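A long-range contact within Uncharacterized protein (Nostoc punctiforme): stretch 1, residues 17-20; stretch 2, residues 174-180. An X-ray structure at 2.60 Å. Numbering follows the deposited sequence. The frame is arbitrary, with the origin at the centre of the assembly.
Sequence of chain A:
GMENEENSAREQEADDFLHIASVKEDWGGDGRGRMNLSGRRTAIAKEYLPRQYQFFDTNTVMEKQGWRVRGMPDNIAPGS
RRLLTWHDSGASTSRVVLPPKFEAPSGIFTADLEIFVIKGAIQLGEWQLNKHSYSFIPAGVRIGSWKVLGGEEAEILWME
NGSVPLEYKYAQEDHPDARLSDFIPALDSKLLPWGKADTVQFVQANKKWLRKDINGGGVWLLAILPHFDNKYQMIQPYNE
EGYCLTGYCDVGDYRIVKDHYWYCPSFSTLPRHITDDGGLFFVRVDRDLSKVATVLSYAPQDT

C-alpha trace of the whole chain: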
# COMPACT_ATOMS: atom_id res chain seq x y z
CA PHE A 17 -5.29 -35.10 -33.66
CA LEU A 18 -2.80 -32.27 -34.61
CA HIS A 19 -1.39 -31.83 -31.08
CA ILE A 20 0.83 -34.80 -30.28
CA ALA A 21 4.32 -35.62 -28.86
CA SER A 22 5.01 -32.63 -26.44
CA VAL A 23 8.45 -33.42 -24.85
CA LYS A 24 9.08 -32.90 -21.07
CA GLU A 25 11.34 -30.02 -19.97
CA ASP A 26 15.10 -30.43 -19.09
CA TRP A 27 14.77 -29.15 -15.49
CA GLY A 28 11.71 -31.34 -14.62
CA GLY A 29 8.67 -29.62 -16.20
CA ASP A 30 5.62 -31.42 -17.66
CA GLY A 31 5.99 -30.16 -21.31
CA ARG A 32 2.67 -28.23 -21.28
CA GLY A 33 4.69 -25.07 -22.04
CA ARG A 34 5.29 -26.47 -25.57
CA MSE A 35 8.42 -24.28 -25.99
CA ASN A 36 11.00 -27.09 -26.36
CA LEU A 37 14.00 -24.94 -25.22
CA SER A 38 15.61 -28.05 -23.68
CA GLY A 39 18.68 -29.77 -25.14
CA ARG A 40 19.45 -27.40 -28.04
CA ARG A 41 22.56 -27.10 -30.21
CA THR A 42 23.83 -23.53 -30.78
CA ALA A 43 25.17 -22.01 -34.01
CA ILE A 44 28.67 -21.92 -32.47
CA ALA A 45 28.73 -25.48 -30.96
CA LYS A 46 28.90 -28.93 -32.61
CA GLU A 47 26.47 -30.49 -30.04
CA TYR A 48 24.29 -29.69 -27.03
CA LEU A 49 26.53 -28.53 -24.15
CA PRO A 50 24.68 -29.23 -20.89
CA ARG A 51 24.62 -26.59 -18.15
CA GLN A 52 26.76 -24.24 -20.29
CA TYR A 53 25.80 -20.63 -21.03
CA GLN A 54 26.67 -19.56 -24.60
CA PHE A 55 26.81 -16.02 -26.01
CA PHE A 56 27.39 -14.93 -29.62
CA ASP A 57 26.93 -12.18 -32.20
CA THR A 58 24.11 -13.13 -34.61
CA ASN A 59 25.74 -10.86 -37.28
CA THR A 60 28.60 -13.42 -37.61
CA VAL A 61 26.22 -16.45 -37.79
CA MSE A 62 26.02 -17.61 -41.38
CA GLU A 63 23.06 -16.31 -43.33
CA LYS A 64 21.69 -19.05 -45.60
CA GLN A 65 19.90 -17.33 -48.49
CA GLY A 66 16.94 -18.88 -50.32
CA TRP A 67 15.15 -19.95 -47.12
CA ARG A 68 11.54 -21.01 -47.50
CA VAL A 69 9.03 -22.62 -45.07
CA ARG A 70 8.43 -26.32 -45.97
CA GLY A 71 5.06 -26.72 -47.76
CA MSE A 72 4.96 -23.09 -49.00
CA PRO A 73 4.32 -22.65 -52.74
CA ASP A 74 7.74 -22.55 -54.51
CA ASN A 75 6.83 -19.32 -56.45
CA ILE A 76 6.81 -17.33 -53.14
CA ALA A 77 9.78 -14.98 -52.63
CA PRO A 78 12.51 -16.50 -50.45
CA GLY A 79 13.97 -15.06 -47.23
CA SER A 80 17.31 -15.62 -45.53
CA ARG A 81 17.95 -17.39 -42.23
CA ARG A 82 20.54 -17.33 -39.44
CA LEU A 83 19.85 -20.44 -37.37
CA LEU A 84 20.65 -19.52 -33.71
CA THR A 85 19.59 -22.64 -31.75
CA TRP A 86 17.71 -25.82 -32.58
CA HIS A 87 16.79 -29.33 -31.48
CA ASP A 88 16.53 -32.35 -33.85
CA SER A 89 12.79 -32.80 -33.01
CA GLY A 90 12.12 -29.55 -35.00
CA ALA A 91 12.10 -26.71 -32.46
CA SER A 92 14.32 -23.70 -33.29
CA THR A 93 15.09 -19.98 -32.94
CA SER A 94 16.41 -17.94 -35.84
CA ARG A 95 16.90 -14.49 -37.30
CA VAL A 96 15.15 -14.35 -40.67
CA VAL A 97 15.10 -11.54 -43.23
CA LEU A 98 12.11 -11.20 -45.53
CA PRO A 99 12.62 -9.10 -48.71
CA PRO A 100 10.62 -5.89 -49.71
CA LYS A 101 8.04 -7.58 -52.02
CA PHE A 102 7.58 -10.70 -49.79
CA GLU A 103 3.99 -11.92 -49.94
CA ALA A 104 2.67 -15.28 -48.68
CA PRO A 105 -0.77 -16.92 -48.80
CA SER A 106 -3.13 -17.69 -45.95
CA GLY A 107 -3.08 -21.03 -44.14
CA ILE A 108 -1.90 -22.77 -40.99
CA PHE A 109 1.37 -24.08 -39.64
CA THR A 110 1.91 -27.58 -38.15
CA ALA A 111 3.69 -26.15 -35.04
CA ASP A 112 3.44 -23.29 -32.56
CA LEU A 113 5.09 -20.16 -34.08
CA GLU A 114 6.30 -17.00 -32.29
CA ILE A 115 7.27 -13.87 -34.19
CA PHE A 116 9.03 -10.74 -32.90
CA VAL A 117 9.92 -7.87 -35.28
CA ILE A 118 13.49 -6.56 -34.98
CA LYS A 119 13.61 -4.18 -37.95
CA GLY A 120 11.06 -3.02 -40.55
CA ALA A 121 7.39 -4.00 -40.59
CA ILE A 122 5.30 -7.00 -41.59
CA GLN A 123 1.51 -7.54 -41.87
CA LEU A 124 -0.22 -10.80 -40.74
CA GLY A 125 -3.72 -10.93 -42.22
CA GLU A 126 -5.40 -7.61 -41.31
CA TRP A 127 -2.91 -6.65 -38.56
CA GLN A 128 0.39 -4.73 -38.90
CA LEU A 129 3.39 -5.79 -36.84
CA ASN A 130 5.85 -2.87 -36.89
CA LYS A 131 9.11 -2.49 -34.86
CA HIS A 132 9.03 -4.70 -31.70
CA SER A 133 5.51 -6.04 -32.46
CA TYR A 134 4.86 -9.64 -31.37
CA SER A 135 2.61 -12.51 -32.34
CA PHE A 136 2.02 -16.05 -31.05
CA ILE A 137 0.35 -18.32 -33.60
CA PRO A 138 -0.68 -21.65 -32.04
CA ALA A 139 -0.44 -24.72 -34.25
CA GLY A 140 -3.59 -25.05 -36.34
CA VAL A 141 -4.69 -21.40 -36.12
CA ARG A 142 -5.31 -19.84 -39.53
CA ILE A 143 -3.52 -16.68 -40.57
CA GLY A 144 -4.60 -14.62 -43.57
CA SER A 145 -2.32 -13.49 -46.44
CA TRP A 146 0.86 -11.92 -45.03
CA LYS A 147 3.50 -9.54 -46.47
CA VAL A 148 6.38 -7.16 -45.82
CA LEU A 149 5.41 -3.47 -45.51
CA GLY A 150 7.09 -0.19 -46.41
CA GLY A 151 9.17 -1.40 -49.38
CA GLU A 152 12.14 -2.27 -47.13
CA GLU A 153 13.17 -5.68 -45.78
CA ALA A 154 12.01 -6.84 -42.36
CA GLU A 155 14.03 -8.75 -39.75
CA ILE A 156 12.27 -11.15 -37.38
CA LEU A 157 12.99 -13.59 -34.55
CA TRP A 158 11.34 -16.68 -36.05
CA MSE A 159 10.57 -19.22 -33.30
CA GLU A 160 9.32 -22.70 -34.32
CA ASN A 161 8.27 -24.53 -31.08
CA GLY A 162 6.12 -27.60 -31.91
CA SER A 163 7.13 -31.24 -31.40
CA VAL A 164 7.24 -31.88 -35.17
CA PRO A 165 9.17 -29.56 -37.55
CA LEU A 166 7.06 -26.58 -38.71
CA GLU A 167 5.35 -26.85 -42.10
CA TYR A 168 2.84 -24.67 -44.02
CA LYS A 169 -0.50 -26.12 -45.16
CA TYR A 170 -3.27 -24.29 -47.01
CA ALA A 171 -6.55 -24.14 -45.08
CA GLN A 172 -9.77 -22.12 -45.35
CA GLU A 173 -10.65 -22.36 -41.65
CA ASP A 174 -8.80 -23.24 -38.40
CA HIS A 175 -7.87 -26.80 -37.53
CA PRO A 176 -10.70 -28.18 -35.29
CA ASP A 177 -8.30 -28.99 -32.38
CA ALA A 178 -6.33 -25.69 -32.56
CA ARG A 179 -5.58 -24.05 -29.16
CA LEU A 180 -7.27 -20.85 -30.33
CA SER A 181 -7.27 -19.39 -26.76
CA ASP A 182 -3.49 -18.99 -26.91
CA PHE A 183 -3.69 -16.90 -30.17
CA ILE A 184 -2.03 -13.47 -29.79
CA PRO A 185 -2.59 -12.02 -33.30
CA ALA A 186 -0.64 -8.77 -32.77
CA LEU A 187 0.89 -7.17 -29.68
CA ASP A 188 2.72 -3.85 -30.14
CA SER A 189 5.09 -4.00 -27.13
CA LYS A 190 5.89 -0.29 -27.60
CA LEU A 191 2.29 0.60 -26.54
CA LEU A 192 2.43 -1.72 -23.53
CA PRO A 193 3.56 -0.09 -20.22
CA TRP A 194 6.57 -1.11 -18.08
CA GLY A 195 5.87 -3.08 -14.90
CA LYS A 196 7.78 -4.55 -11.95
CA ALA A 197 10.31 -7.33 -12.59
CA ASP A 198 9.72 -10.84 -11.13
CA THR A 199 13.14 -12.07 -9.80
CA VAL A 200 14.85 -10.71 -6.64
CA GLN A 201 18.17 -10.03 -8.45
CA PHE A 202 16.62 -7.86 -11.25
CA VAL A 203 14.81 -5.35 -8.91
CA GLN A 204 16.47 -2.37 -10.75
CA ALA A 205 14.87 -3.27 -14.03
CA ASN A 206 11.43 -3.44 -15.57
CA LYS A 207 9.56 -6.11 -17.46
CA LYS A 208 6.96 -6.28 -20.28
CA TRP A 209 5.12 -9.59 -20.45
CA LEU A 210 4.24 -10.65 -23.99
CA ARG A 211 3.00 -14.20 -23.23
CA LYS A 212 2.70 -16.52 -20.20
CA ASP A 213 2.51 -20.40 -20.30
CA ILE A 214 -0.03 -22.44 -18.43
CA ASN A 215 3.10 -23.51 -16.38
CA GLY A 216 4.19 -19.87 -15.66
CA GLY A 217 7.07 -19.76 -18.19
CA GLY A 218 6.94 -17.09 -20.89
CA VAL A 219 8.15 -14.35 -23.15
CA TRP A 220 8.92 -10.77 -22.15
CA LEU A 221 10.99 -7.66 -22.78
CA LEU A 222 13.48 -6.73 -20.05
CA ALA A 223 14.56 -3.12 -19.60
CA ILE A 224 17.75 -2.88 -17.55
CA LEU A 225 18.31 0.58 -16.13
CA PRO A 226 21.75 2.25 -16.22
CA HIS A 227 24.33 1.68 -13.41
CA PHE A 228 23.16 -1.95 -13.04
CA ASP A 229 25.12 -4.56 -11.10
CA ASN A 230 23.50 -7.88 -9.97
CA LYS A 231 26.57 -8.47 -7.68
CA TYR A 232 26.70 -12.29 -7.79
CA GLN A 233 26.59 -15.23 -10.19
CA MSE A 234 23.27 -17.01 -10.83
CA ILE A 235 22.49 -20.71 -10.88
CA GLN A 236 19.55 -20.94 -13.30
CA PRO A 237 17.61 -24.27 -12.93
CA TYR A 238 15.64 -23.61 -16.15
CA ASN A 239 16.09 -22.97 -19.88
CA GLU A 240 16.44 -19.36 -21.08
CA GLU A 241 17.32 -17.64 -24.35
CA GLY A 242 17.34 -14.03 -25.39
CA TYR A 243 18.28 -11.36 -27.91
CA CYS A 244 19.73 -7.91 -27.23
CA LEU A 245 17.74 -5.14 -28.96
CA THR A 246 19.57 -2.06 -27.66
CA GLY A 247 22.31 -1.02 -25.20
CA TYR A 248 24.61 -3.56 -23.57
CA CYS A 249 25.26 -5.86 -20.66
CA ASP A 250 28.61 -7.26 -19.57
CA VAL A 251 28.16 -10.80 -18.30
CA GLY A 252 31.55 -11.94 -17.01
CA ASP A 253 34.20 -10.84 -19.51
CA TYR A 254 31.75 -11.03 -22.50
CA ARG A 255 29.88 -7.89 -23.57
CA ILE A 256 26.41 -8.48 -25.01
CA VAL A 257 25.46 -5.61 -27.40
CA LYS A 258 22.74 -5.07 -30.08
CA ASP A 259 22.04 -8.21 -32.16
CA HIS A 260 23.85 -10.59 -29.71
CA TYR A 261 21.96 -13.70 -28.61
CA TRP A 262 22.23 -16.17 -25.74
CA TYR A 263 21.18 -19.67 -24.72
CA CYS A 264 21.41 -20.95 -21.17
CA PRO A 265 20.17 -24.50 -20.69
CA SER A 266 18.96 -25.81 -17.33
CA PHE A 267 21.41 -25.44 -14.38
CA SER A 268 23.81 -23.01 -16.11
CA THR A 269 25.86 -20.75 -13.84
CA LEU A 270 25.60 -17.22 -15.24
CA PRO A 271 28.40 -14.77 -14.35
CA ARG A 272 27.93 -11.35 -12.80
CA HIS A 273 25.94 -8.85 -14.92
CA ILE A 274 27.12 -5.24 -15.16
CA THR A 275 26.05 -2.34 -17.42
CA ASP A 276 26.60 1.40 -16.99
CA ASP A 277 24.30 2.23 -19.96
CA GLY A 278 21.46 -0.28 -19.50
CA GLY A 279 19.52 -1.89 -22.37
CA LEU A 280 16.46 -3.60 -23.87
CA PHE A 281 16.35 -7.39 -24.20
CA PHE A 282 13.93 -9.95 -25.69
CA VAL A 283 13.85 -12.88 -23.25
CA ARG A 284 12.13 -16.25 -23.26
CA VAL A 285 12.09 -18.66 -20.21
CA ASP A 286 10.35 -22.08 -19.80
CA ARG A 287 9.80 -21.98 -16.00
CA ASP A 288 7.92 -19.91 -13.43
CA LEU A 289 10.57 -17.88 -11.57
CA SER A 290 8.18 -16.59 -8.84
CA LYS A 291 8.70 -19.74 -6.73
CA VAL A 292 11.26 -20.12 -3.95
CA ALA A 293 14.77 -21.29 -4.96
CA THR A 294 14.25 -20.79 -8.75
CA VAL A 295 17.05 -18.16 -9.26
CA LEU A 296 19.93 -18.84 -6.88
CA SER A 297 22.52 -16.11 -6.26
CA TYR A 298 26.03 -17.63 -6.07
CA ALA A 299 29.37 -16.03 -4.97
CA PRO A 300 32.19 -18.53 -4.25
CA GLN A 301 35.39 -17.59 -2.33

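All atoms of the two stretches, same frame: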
# COMPACT_ATOMS: atom_id res chain seq x y z
N PHE A 17 -6.28 -35.18 -32.55
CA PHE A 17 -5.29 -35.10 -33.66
C PHE A 17 -4.52 -33.77 -33.55
O PHE A 17 -4.71 -33.04 -32.57
CB PHE A 17 -5.99 -35.25 -35.02
N LEU A 18 -3.65 -33.49 -34.54
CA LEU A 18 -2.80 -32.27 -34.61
C LEU A 18 -1.76 -32.21 -33.47
O LEU A 18 -0.57 -32.39 -33.71
CB LEU A 18 -3.61 -30.94 -34.67
CG LEU A 18 -2.83 -29.61 -34.73
CD1 LEU A 18 -2.00 -29.53 -36.02
CD2 LEU A 18 -3.74 -28.40 -34.63
N HIS A 19 -2.24 -31.92 -32.26
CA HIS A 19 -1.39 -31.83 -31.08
C HIS A 19 -1.00 -33.22 -30.60
O HIS A 19 -1.86 -34.00 -30.17
CB HIS A 19 -2.09 -31.11 -29.91
CG HIS A 19 -2.34 -29.66 -30.18
ND1 HIS A 19 -3.38 -29.21 -30.96
CD2 HIS A 19 -1.67 -28.56 -29.76
CE1 HIS A 19 -3.34 -27.89 -31.02
NE2 HIS A 19 -2.32 -27.47 -30.30
N ILE A 20 0.29 -33.53 -30.72
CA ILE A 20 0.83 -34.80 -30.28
C ILE A 20 2.33 -34.65 -30.06
O ILE A 20 2.97 -33.75 -30.63
CB ILE A 20 0.55 -35.92 -31.29
N ASP A 174 -9.72 -22.72 -39.41
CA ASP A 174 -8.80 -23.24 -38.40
C ASP A 174 -8.92 -24.74 -38.25
O ASP A 174 -9.97 -25.31 -38.53
CB ASP A 174 -9.14 -22.66 -37.02
CG ASP A 174 -8.98 -21.17 -36.94
OD1 ASP A 174 -8.17 -20.61 -37.69
OD2 ASP A 174 -9.65 -20.56 -36.08
N HIS A 175 -7.85 -25.37 -37.76
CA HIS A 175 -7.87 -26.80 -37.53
C HIS A 175 -8.83 -26.98 -36.34
O HIS A 175 -8.75 -26.20 -35.39
CB HIS A 175 -6.49 -27.34 -37.20
CG HIS A 175 -6.42 -28.83 -37.16
ND1 HIS A 175 -6.94 -29.57 -36.12
CD2 HIS A 175 -5.85 -29.72 -38.01
CE1 HIS A 175 -6.73 -30.85 -36.35
NE2 HIS A 175 -6.06 -30.97 -37.48
N PRO A 176 -9.74 -27.97 -36.39
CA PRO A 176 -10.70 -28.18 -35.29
C PRO A 176 -10.11 -28.18 -33.86
O PRO A 176 -10.68 -27.54 -32.98
CB PRO A 176 -11.29 -29.56 -35.61
CG PRO A 176 -11.22 -29.65 -37.08
CD PRO A 176 -9.99 -28.92 -37.50
N ASP A 177 -8.99 -28.86 -33.68
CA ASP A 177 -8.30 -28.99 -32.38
C ASP A 177 -7.29 -27.88 -32.03
O ASP A 177 -6.52 -28.04 -31.08
CB ASP A 177 -7.55 -30.34 -32.35
CG ASP A 177 -8.41 -31.52 -32.72
OD1 ASP A 177 -9.65 -31.37 -32.73
OD2 ASP A 177 -7.85 -32.60 -32.99
N ALA A 178 -7.28 -26.78 -32.78
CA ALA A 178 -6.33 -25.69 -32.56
C ALA A 178 -6.55 -24.97 -31.23
O ALA A 178 -7.69 -24.61 -30.94
CB ALA A 178 -6.44 -24.70 -33.69
N ARG A 179 -5.49 -24.75 -30.45
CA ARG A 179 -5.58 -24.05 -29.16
C ARG A 179 -5.71 -22.56 -29.47
O ARG A 179 -4.79 -21.76 -29.27
CB ARG A 179 -4.37 -24.35 -28.27
CG ARG A 179 -4.20 -25.83 -27.91
CD ARG A 179 -2.88 -26.06 -27.17
NE ARG A 179 -2.63 -27.48 -26.93
N LEU A 180 -6.92 -22.20 -29.89
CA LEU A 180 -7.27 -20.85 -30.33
C LEU A 180 -7.24 -19.80 -29.19
O LEU A 180 -7.11 -18.61 -29.46
CB LEU A 180 -8.63 -20.94 -31.08
CG LEU A 180 -9.08 -20.00 -32.21
CD1 LEU A 180 -9.25 -18.61 -31.81
CD2 LEU A 180 -8.09 -20.04 -33.38

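Two irregular segments, at least 157 residues apart in sequence wherever they touch, meet here without help from a helix or strand, so side-chain conformation and one turn carry the contact. The buried surface is modest, 312 Å² summed over both sides. The turn is a type I beta turn from His 175 to Ala 178, closed by the backbone hydrogen bond from Ala 178 N to His 175 O at 3.1 Å. It brings His 175 and Asp 177 round so that both direct their CA-to-CB bonds toward the other stretch, while that of Pro 176, between them, points sideways and its side chain makes no contact.

His 175 adopts a t rotamer at chi1 (-171°) with chi2 at -74°, and this setting serves two purposes. Its ND1 accepts a hydrogen bond from Asp 177 N at 3.3 Å, with an N-H...acceptor angle of 154°, which ties the imidazole to its own turn. The ring held in this way offers a face to Leu 18: Leu 18 CB lies 3.8 Å from the ring centroid and 21° off the normal, a CH-pi contact, and its closest ring atom is His 175 CE1 at 3.5 Å. Here a ring hydrogen-bonded to its own turn presents a face to a partner distant in sequence.

Leu 18 points toward the turn and has a t, p conformation (chi1 179°, chi2 63°). CB and CD2 both pack on the imidazole, Leu 18 CD2 3.7 Å from His 175 CG, and CD2 also lies 4.3 Å from Ala 178 CA and 4.4 Å from Asp 177 C. Leu 18 CD1 lies farther out but still 4.3 Å from His 175 CD2. Ala 178 directs its own CB away, so it is the CA that faces the leucine methyl.

Asp 177, m at chi1 (-52°) with chi2 at -14°, sends its carboxylate to the start of the first stretch. Phe 17 N donates to Asp 177 OD2 at 3.1 Å, the one hydrogen bond between the stretches. The same oxygen lies 3.2 Å from Phe 17 O, a close approach of two acceptors that adds no bond. The phenyl ring of Phe 17 is not modelled; its CB sits 3.8 Å from Asp 177 OD2.

His 19 lies along the end of the turn and the residue after it. With chi1 m (-67°) and chi2 79°, its ring approaches Asp 177, Ala 178 and Arg 179 in succession. His 19 CE1 is 3.2 Å from Asp 177 O, and Ala 178 CA meets the ring at its edge, 4.0 Å from His 19 CE1. ND1 of His 19 comes within 3.4 Å of Asp 177 O, but the angle is too poor for a hydrogen bond. Arg 179 starts sideways, yet its extended m, t, t chain brings NE to 3.2 Å from His 19 CD2; the guanidinium beyond NE is not modelled. No hydrogen bond joins His 19 to the second stretch; its contacts are close approaches without one.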